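Local atomic coordinates of metallo-carboxypeptidase (Pseudomonas aeruginosa, PDB entry 4A38), a protein that probably acts as a zinc-dependent carboxypeptidase of the M14 family, in the group related to cytosolic carboxypeptidases, and may bind tubulin. Residues Ala177-Gly182 / Asp238-Trp243; Arg231-Gly236 / Arg250-Trp255; Asp271-Glu276 / Ala344-Met349. All blocks are in the same frame, centred on the assembly; numbering follows the deposited sequence.

Contact 1 of 3, residues Ala177-Gly182 / Asp238-Trp243; sequences AQQHPG and DLNRAW. With ZN (zinc ion), chain C; BZS (L-benzylsuccinic acid), chain D.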
# COMPACT_ATOMS: atom_id res chain seq x y z
N ALA A 177 -4.94 4.88 -1.91
CA ALA A 177 -4.05 3.78 -1.63
C ALA A 177 -4.42 2.39 -2.09
O ALA A 177 -5.58 2.04 -2.26
CB ALA A 177 -3.75 3.74 -0.13
N GLN A 178 -3.37 1.60 -2.30
CA GLN A 178 -3.44 0.19 -2.69
C GLN A 178 -4.15 -0.16 -4.00
O GLN A 178 -4.99 -1.08 -4.03
CB GLN A 178 -4.04 -0.62 -1.51
CG GLN A 178 -3.49 -2.04 -1.34
CD GLN A 178 -3.81 -2.64 0.03
OE1 GLN A 178 -3.86 -1.92 1.02
NE2 GLN A 178 -4.02 -3.95 0.09
N GLN A 179 -3.81 0.55 -5.07
CA GLN A 179 -4.38 0.23 -6.39
C GLN A 179 -3.88 -1.18 -6.69
O GLN A 179 -4.52 -1.95 -7.42
CB GLN A 179 -3.85 1.17 -7.47
CG GLN A 179 -4.38 2.60 -7.40
CD GLN A 179 -3.98 3.40 -8.62
OE1 GLN A 179 -4.53 3.20 -9.71
NE2 GLN A 179 -3.02 4.31 -8.45
N HIS A 180 -2.72 -1.50 -6.14
CA HIS A 180 -2.12 -2.82 -6.29
C HIS A 180 -2.48 -3.60 -5.02
O HIS A 180 -1.95 -3.32 -3.93
CB HIS A 180 -0.60 -2.68 -6.48
CG HIS A 180 -0.23 -2.06 -7.80
ND1 HIS A 180 0.93 -1.33 -7.99
CD2 HIS A 180 -0.88 -2.05 -8.99
CE1 HIS A 180 0.97 -0.90 -9.24
NE2 HIS A 180 -0.11 -1.33 -9.87
N PRO A 181 -3.38 -4.58 -5.15
CA PRO A 181 -3.86 -5.41 -4.04
C PRO A 181 -2.84 -6.03 -3.09
O PRO A 181 -3.06 -6.06 -1.88
CB PRO A 181 -4.73 -6.46 -4.74
CG PRO A 181 -4.09 -6.59 -6.09
CD PRO A 181 -3.80 -5.15 -6.45
N GLY A 182 -1.72 -6.52 -3.61
CA GLY A 182 -0.74 -7.12 -2.74
C GLY A 182 0.05 -6.17 -1.85
O GLY A 182 0.74 -6.62 -0.93
N ASP A 238 -4.33 -3.73 -14.49
CA ASP A 238 -3.43 -3.08 -13.54
C ASP A 238 -4.01 -1.66 -13.44
O ASP A 238 -3.94 -0.89 -14.40
CB ASP A 238 -2.01 -3.04 -14.11
CG ASP A 238 -1.00 -2.38 -13.17
OD1 ASP A 238 -1.39 -1.50 -12.37
OD2 ASP A 238 0.19 -2.73 -13.26
N LEU A 239 -4.57 -1.32 -12.28
CA LEU A 239 -5.18 -0.02 -12.10
C LEU A 239 -4.25 1.16 -12.28
O LEU A 239 -4.68 2.23 -12.69
CB LEU A 239 -5.86 0.04 -10.73
CG LEU A 239 -7.12 -0.82 -10.56
CD1 LEU A 239 -7.73 -0.58 -9.18
CD2 LEU A 239 -8.14 -0.50 -11.67
N ASN A 240 -2.96 0.98 -12.00
CA ASN A 240 -2.03 2.08 -12.16
C ASN A 240 -1.42 2.15 -13.55
O ASN A 240 -0.28 2.58 -13.72
CB ASN A 240 -0.94 2.03 -11.10
CG ASN A 240 -0.40 3.40 -10.78
OD1 ASN A 240 -1.10 4.40 -10.93
ND2 ASN A 240 0.83 3.46 -10.32
N ARG A 241 -2.21 1.72 -14.53
CA ARG A 241 -1.84 1.74 -15.93
C ARG A 241 -3.12 2.13 -16.68
O ARG A 241 -3.16 2.14 -17.90
CB ARG A 241 -1.38 0.36 -16.41
CG ARG A 241 -0.01 -0.09 -15.90
CD ARG A 241 1.12 0.80 -16.41
NE ARG A 241 2.42 0.33 -15.92
CZ ARG A 241 2.83 0.44 -14.66
NH1 ARG A 241 2.06 1.02 -13.74
NH2 ARG A 241 4.02 -0.02 -14.32
N ALA A 242 -4.16 2.46 -15.93
CA ALA A 242 -5.45 2.81 -16.51
C ALA A 242 -5.87 4.27 -16.38
O ALA A 242 -7.00 4.62 -16.72
CB ALA A 242 -6.54 1.93 -15.90
N TRP A 243 -4.96 5.12 -15.92
CA TRP A 243 -5.31 6.53 -15.73
C TRP A 243 -5.45 7.34 -17.01
O TRP A 243 -6.19 8.31 -17.05
CB TRP A 243 -4.33 7.19 -14.74
CG TRP A 243 -4.50 6.61 -13.35
CD1 TRP A 243 -4.21 5.33 -12.95
CD2 TRP A 243 -5.18 7.21 -12.24
NE1 TRP A 243 -4.69 5.10 -11.68
CE2 TRP A 243 -5.29 6.24 -11.22
CE3 TRP A 243 -5.72 8.49 -12.01
CZ2 TRP A 243 -5.91 6.49 -10.00
CZ3 TRP A 243 -6.35 8.74 -10.78
CH2 TRP A 243 -6.44 7.74 -9.80
ZN ZN C . 2.18 -0.51 -6.57
C1 BZS D . 4.52 -0.06 -7.74
C2 BZS D . 5.37 0.87 -8.61
CA BZS D . 4.46 1.78 -9.42
C BZS D . 3.80 0.98 -10.55
CB BZS D . 5.23 2.95 -10.02
O1 BZS D . 4.46 0.17 -6.52
O2 BZS D . 3.91 -0.97 -8.33
O3 BZS D . 4.53 0.22 -11.22
O4 BZS D . 2.58 1.15 -10.75
O HOH W 1 -4.46 -3.05 -9.79
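Two irregular loops draw closest at Gln-179 and Leu-239, whose CA atoms lie 5.8 Å apart, and a water bridges them there, donating to Gln-179 O and accepting from Leu-239 N. The loops belong to the zinc site of the M14 carboxypeptidase fold: 177-182 leaves the C-terminal end of strand 171-177 and carries the zinc ligand His-180. This histidine is held at both nitrogens. ND1 binds zinc at 2.1 Å, while NE2 donates across the contact to Asp-238 OD1 at 2.8 Å, near the plane of the ring but 30° out of the carboxylate plane, on the syn side. Asp-238 OD1 also accepts from Asn-240 N in an Asx turn, and this second donor arrives from the other face of the carboxylate; OD2 is engaged by a salt bridge with Arg-231. With such a carboxylate behind it, His-180 is oriented from the second shell.

Gln-179 links the two loops through its amide. Its chain, extended beyond CG (chi2 -171°), brings OE1 to the indole edge of Trp-243, where NE1 donates at 2.7 Å. Its NE2 makes a weak bond to Asn-240 OD1, the two amide planes being 68° apart, and also reaches Asp-271. Asn-240 OD1 accepts from Ala-332 N as well, so its amide is fixed with ND2 facing L-benzylsuccinic acid. The inhibitor carboxylate that does not bind zinc accepts from Asn-240 ND2 at its O4, 2.9 Å away. Arg-241 NH1 donates to the same oxygen, and Arg-241 NH2 to inhibitor O3 at 3.2 Å.

Contact 2 of 3, residues Arg231-Gly236 / Arg250-Trp255; sequences RTNAAG and RSPEVW. With BZS (L-benzylsuccinic acid), chain D.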
# COMPACT_ATOMS: atom_id res chain seq x y z
N ARG A 231 -1.25 -7.81 -8.23
CA ARG A 231 -1.26 -6.66 -9.13
C ARG A 231 -2.53 -6.11 -9.74
O ARG A 231 -2.69 -4.89 -9.87
CB ARG A 231 -0.29 -6.99 -10.27
CG ARG A 231 0.14 -5.83 -11.13
CD ARG A 231 1.21 -5.02 -10.42
NE ARG A 231 1.60 -3.88 -11.23
CZ ARG A 231 2.44 -2.94 -10.83
NH1 ARG A 231 3.00 -3.01 -9.62
NH2 ARG A 231 2.71 -1.92 -11.63
N THR A 232 -3.45 -6.98 -10.13
CA THR A 232 -4.64 -6.53 -10.84
C THR A 232 -5.98 -6.57 -10.13
O THR A 232 -6.11 -7.18 -9.07
CB THR A 232 -4.76 -7.31 -12.17
OG1 THR A 232 -4.70 -8.71 -11.91
CG2 THR A 232 -3.60 -6.95 -13.10
N ASN A 233 -6.96 -5.87 -10.71
CA ASN A 233 -8.30 -5.89 -10.15
C ASN A 233 -8.98 -7.16 -10.68
O ASN A 233 -8.34 -7.95 -11.37
CB ASN A 233 -9.10 -4.62 -10.51
CG ASN A 233 -9.48 -4.52 -11.98
OD1 ASN A 233 -9.07 -5.33 -12.82
ND2 ASN A 233 -10.27 -3.51 -12.30
N ALA A 234 -10.24 -7.35 -10.34
CA ALA A 234 -10.95 -8.56 -10.76
C ALA A 234 -10.87 -8.82 -12.26
O ALA A 234 -10.69 -9.97 -12.68
CB ALA A 234 -12.42 -8.50 -10.32
N ALA A 235 -10.98 -7.77 -13.06
CA ALA A 235 -10.95 -7.90 -14.52
C ALA A 235 -9.59 -8.25 -15.09
O ALA A 235 -9.49 -8.65 -16.25
CB ALA A 235 -11.47 -6.61 -15.16
N GLY A 236 -8.55 -8.12 -14.28
CA GLY A 236 -7.21 -8.44 -14.76
C GLY A 236 -6.46 -7.20 -15.22
O GLY A 236 -5.42 -7.30 -15.88
N ARG A 250 -13.98 -1.96 -17.21
CA ARG A 250 -12.77 -2.70 -16.85
C ARG A 250 -12.02 -2.14 -15.64
O ARG A 250 -11.44 -2.90 -14.85
CB ARG A 250 -11.82 -2.77 -18.04
CG ARG A 250 -10.60 -3.67 -17.80
CD ARG A 250 -9.62 -3.61 -18.97
NE ARG A 250 -8.49 -4.52 -18.80
CZ ARG A 250 -8.60 -5.85 -18.81
NH1 ARG A 250 -9.78 -6.42 -18.99
NH2 ARG A 250 -7.52 -6.61 -18.65
N SER A 251 -12.02 -0.82 -15.48
CA SER A 251 -11.33 -0.21 -14.36
C SER A 251 -12.25 0.77 -13.65
O SER A 251 -11.92 1.95 -13.51
CB SER A 251 -10.07 0.49 -14.86
OG SER A 251 -10.39 1.36 -15.93
N PRO A 252 -13.41 0.29 -13.18
CA PRO A 252 -14.34 1.19 -12.49
C PRO A 252 -13.74 1.92 -11.29
O PRO A 252 -14.12 3.05 -10.99
CB PRO A 252 -15.50 0.27 -12.11
CG PRO A 252 -14.84 -1.07 -11.95
CD PRO A 252 -13.87 -1.10 -13.11
N GLU A 253 -12.79 1.27 -10.61
CA GLU A 253 -12.17 1.90 -9.45
C GLU A 253 -11.49 3.22 -9.80
O GLU A 253 -11.62 4.22 -9.08
CB GLU A 253 -11.18 0.93 -8.80
CG GLU A 253 -11.80 -0.39 -8.34
CD GLU A 253 -11.91 -1.44 -9.45
OE1 GLU A 253 -11.71 -1.10 -10.63
OE2 GLU A 253 -12.21 -2.60 -9.12
N VAL A 254 -10.77 3.24 -10.92
CA VAL A 254 -10.07 4.44 -11.37
C VAL A 254 -11.02 5.45 -12.00
O VAL A 254 -10.90 6.66 -11.78
CB VAL A 254 -8.93 4.08 -12.36
CG1 VAL A 254 -8.33 5.34 -13.00
CG2 VAL A 254 -7.83 3.34 -11.60
N TRP A 255 -11.99 4.94 -12.75
CA TRP A 255 -12.99 5.77 -13.41
C TRP A 255 -13.73 6.63 -12.38
O TRP A 255 -13.89 7.83 -12.56
CB TRP A 255 -13.97 4.87 -14.17
CG TRP A 255 -15.03 5.60 -14.88
CD1 TRP A 255 -16.25 5.93 -14.40
CD2 TRP A 255 -14.95 6.15 -16.20
NE1 TRP A 255 -16.95 6.66 -15.33
CE2 TRP A 255 -16.17 6.81 -16.45
CE3 TRP A 255 -13.97 6.15 -17.20
CZ2 TRP A 255 -16.44 7.47 -17.66
CZ3 TRP A 255 -14.23 6.81 -18.41
CH2 TRP A 255 -15.46 7.46 -18.62
C1 BZS D . 4.52 -0.06 -7.74
C2 BZS D . 5.37 0.87 -8.61
CA BZS D . 4.46 1.78 -9.42
C BZS D . 3.80 0.98 -10.55
CB BZS D . 5.23 2.95 -10.02
O1 BZS D . 4.46 0.17 -6.52
O2 BZS D . 3.91 -0.97 -8.33
O3 BZS D . 4.53 0.22 -11.22
O4 BZS D . 2.58 1.15 -10.75
O HOH W 2 -12.02 -5.24 -9.53
O HOH W 3 -11.12 -9.26 -18.30
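Asn-233 carries the direct hydrogen bonds of this contact, in which a type I turn from Asn-233 to Gly-236 rests against the start of helix 252-264. Both hydrogen bonds start at Asn-233 ND2. One goes to Arg-250 O at 2.9 Å, in the carbonyl plane; the other goes to Glu-253 OE1 at 3.3 Å, on the syn side and 33° out of the carboxylate plane. Both acceptors lie almost in the amide plane, and both bonds are fairly straight; a rotation of the amide would probably strain or break one of them. CG sits between the backbone N and the carbonyl carbon (chi1 70°), and OD1 is turned back to its own loop, where it accepts from Gln-237 N and weakly from Gly-236 N.

Two waters add bridges. One accepts from Ala-234 N and probably donates to Glu-253 OE2, 2.7 Å away; another donates to Ala-235 O and accepts from Arg-250 NH1.

Apolar packing is slight: Ala-235 CB lies 4.0 Å from Arg-250 CG, against an arginine chain that is extended from CG to NE. The guanidinium lies obliquely near Ala-235 O and Gly-236 O, and its NE is bonded to Gln-237.

Ligand bonds come from the other end of 231-236. Arg-231, bent at chi2 (79°), holds the inhibitor through NH1 to O2 at 2.6 Å and NH2 to O3 at 2.8 Å, one nitrogen for each carboxylate.

The turn thus joins the loop after helix 222-226 to the first turn of helix 252-264, while Arg-231 N and Thr-232 N both reach Asp-43 in the loop after strand 36-39, and Glu-253 touches Ser-152 in the loop after strand 144-151.

Contact 3 of 3, residues Asp271-Glu276 / Ala344-Met349; sequences DIHGDE and AFTIEM. With ZN (zinc ion), chain C; BZS (L-benzylsuccinic acid), chain D.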
# COMPACT_ATOMS: atom_id res chain seq x y z
N ASP A 271 0.01 8.90 -4.14
CA ASP A 271 -0.46 7.56 -4.50
C ASP A 271 0.41 6.63 -3.66
O ASP A 271 1.61 6.55 -3.87
CB ASP A 271 -0.25 7.32 -6.00
CG ASP A 271 -0.90 6.04 -6.49
OD1 ASP A 271 -1.77 5.47 -5.79
OD2 ASP A 271 -0.56 5.62 -7.61
N ILE A 272 -0.21 5.94 -2.70
CA ILE A 272 0.53 5.07 -1.79
C ILE A 272 0.68 3.63 -2.27
O ILE A 272 -0.31 2.92 -2.49
CB ILE A 272 -0.12 5.10 -0.38
CG1 ILE A 272 0.21 6.41 0.35
CG2 ILE A 272 0.49 4.00 0.46
CD1 ILE A 272 -0.07 7.70 -0.37
N HIS A 273 1.94 3.20 -2.41
CA HIS A 273 2.26 1.86 -2.88
C HIS A 273 3.28 1.17 -1.96
O HIS A 273 3.67 1.71 -0.92
CB HIS A 273 2.85 1.90 -4.29
CG HIS A 273 1.93 2.42 -5.35
ND1 HIS A 273 1.43 1.62 -6.35
CD2 HIS A 273 1.45 3.66 -5.59
CE1 HIS A 273 0.69 2.35 -7.17
NE2 HIS A 273 0.69 3.59 -6.73
N GLY A 274 3.68 -0.02 -2.38
CA GLY A 274 4.67 -0.80 -1.65
C GLY A 274 5.61 -1.39 -2.68
O GLY A 274 5.16 -1.83 -3.74
N ASP A 275 6.91 -1.38 -2.40
CA ASP A 275 7.87 -1.94 -3.36
C ASP A 275 8.52 -3.21 -2.82
O ASP A 275 9.08 -3.21 -1.72
CB ASP A 275 8.96 -0.92 -3.70
CG ASP A 275 9.92 -1.43 -4.76
OD1 ASP A 275 9.55 -1.44 -5.95
OD2 ASP A 275 11.03 -1.85 -4.41
N GLU A 276 8.48 -4.28 -3.61
CA GLU A 276 9.04 -5.58 -3.24
C GLU A 276 10.57 -5.61 -3.08
O GLU A 276 11.10 -6.18 -2.13
CB GLU A 276 8.61 -6.63 -4.28
CG GLU A 276 7.08 -6.83 -4.41
CD GLU A 276 6.39 -5.81 -5.32
OE1 GLU A 276 6.99 -4.76 -5.65
OE2 GLU A 276 5.22 -6.07 -5.69
N ALA A 344 2.61 15.99 -6.95
CA ALA A 344 2.14 14.60 -6.93
C ALA A 344 3.31 13.63 -6.76
O ALA A 344 4.37 13.79 -7.37
CB ALA A 344 1.39 14.29 -8.22
N PHE A 345 3.11 12.63 -5.90
CA PHE A 345 4.12 11.63 -5.60
C PHE A 345 3.51 10.25 -5.47
O PHE A 345 2.32 10.11 -5.17
CB PHE A 345 4.77 11.89 -4.24
CG PHE A 345 5.90 12.86 -4.27
CD1 PHE A 345 7.13 12.49 -4.81
CD2 PHE A 345 5.75 14.12 -3.70
CE1 PHE A 345 8.20 13.37 -4.77
CE2 PHE A 345 6.82 15.00 -3.66
CZ PHE A 345 8.04 14.63 -4.19
N THR A 346 4.37 9.22 -5.79
CA THR A 346 3.98 7.83 -5.55
C THR A 346 4.85 7.53 -4.33
O THR A 346 6.07 7.65 -4.38
CB THR A 346 4.35 6.88 -6.70
OG1 THR A 346 3.68 7.28 -7.91
CG2 THR A 346 3.94 5.50 -6.37
N ILE A 347 4.19 7.20 -3.13
CA ILE A 347 4.94 6.89 -1.92
C ILE A 347 5.20 5.40 -1.89
O ILE A 347 4.30 4.59 -2.11
CB ILE A 347 4.17 7.33 -0.66
CG1 ILE A 347 3.92 8.84 -0.69
CG2 ILE A 347 4.94 6.95 0.60
CD1 ILE A 347 5.19 9.67 -0.73
N GLU A 348 6.44 5.02 -1.63
CA GLU A 348 6.80 3.62 -1.60
C GLU A 348 7.32 3.14 -0.26
O GLU A 348 8.28 3.68 0.28
CB GLU A 348 7.86 3.33 -2.66
CG GLU A 348 7.43 3.61 -4.09
CD GLU A 348 6.66 2.47 -4.69
OE1 GLU A 348 6.41 1.47 -3.98
OE2 GLU A 348 6.31 2.58 -5.88
N MET A 349 6.68 2.10 0.28
CA MET A 349 7.12 1.51 1.53
C MET A 349 7.64 0.10 1.18
O MET A 349 7.10 -0.57 0.30
CB MET A 349 5.96 1.45 2.53
CG MET A 349 5.62 2.79 3.16
SD MET A 349 4.07 2.74 4.12
CE MET A 349 2.88 2.60 2.78
ZN ZN C . 2.18 -0.51 -6.57
C1 BZS D . 4.52 -0.06 -7.74
C2 BZS D . 5.37 0.87 -8.61
CA BZS D . 4.46 1.78 -9.42
C BZS D . 3.80 0.98 -10.55
CB BZS D . 5.23 2.95 -10.02
O1 BZS D . 4.46 0.17 -6.52
O2 BZS D . 3.91 -0.97 -8.33
O3 BZS D . 4.53 0.22 -11.22
O4 BZS D . 2.58 1.15 -10.75
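Parallel pairing of strands 268-275 and 343-350, neighbours in the mixed sheet of the M14 carboxypeptidase domain, brings a zinc ligand beside the predicted catalytic glutamate. Asp-271, Ile-272, His-273 and Gly-274 lie opposite Thr-346, Ile-347, Glu-348 and Met-349, and the axes of the short strand segments are inclined by 35°. Five backbone bonds ladder them together, from Asp-271 N to Phe-345 O at 2.8 Å through to Asp-275 N and Met-349 O; the longest is Met-349 N to His-273 O at 3.3 Å.

The sheet face bearing Asp-271, His-273, Thr-346 and Glu-348 is the active-site face. His-273 ND1 binds zinc at 2.3 Å, and Glu-183 and His-180 complete the protein ligands. Its NE2 gives an almost straight bond of 2.5 Å to Asp-271 OD2, approaching 71° out of the carboxylate plane. With zinc at ND1 and Asp-271 OD2 at NE2, the ring's rotation is fixed; Gln-179 in turn holds OD1. The CA carbon of L-benzylsuccinic acid sits over one face of the ring. Glu-348 bends at chi2 (-83°), which carries its carboxylate across to the neighbouring strand: OE1 comes within 3.5 Å of Asp-275 CB, and OE2 lies 3.1 Å from inhibitor O1. Tyr-319 OH makes a weak hydrogen bond to OE2.

The reverse face is apolar. Ile-272 and Ile-347 run alongside each other, and Ile-272 CG2 meets Met-349 CE at 3.6 Å. Helix 185-196 covers this side through Ala-186, Phe-189 and Met-185. Helix 332-340 lies against the other face, at Asp-271 and Thr-346, while within the sheet strand 171-177 flanks 268-275 and strand 282-284 lies beyond 343-350.

In the fold
From the N terminus, 177-182 comes first, leaving strand 171-177; contact 1 closes the loop when the chain returns at 238-243, having passed helices 185-196, 203-211 and 222-226. On the way it runs through 231-236, which pairs with 250-255 in contact 2, so contacts 1 and 2 cross, and they touch through Arg-231. Helix 252-264 then leads to strand 268-275, where contact 3 opens; it closes 68 residues later at strand 343-350. Contacts 1 and 3 share the zinc ion, and all three touch the inhibitor, tying sheet, helix start and loops around one pocket.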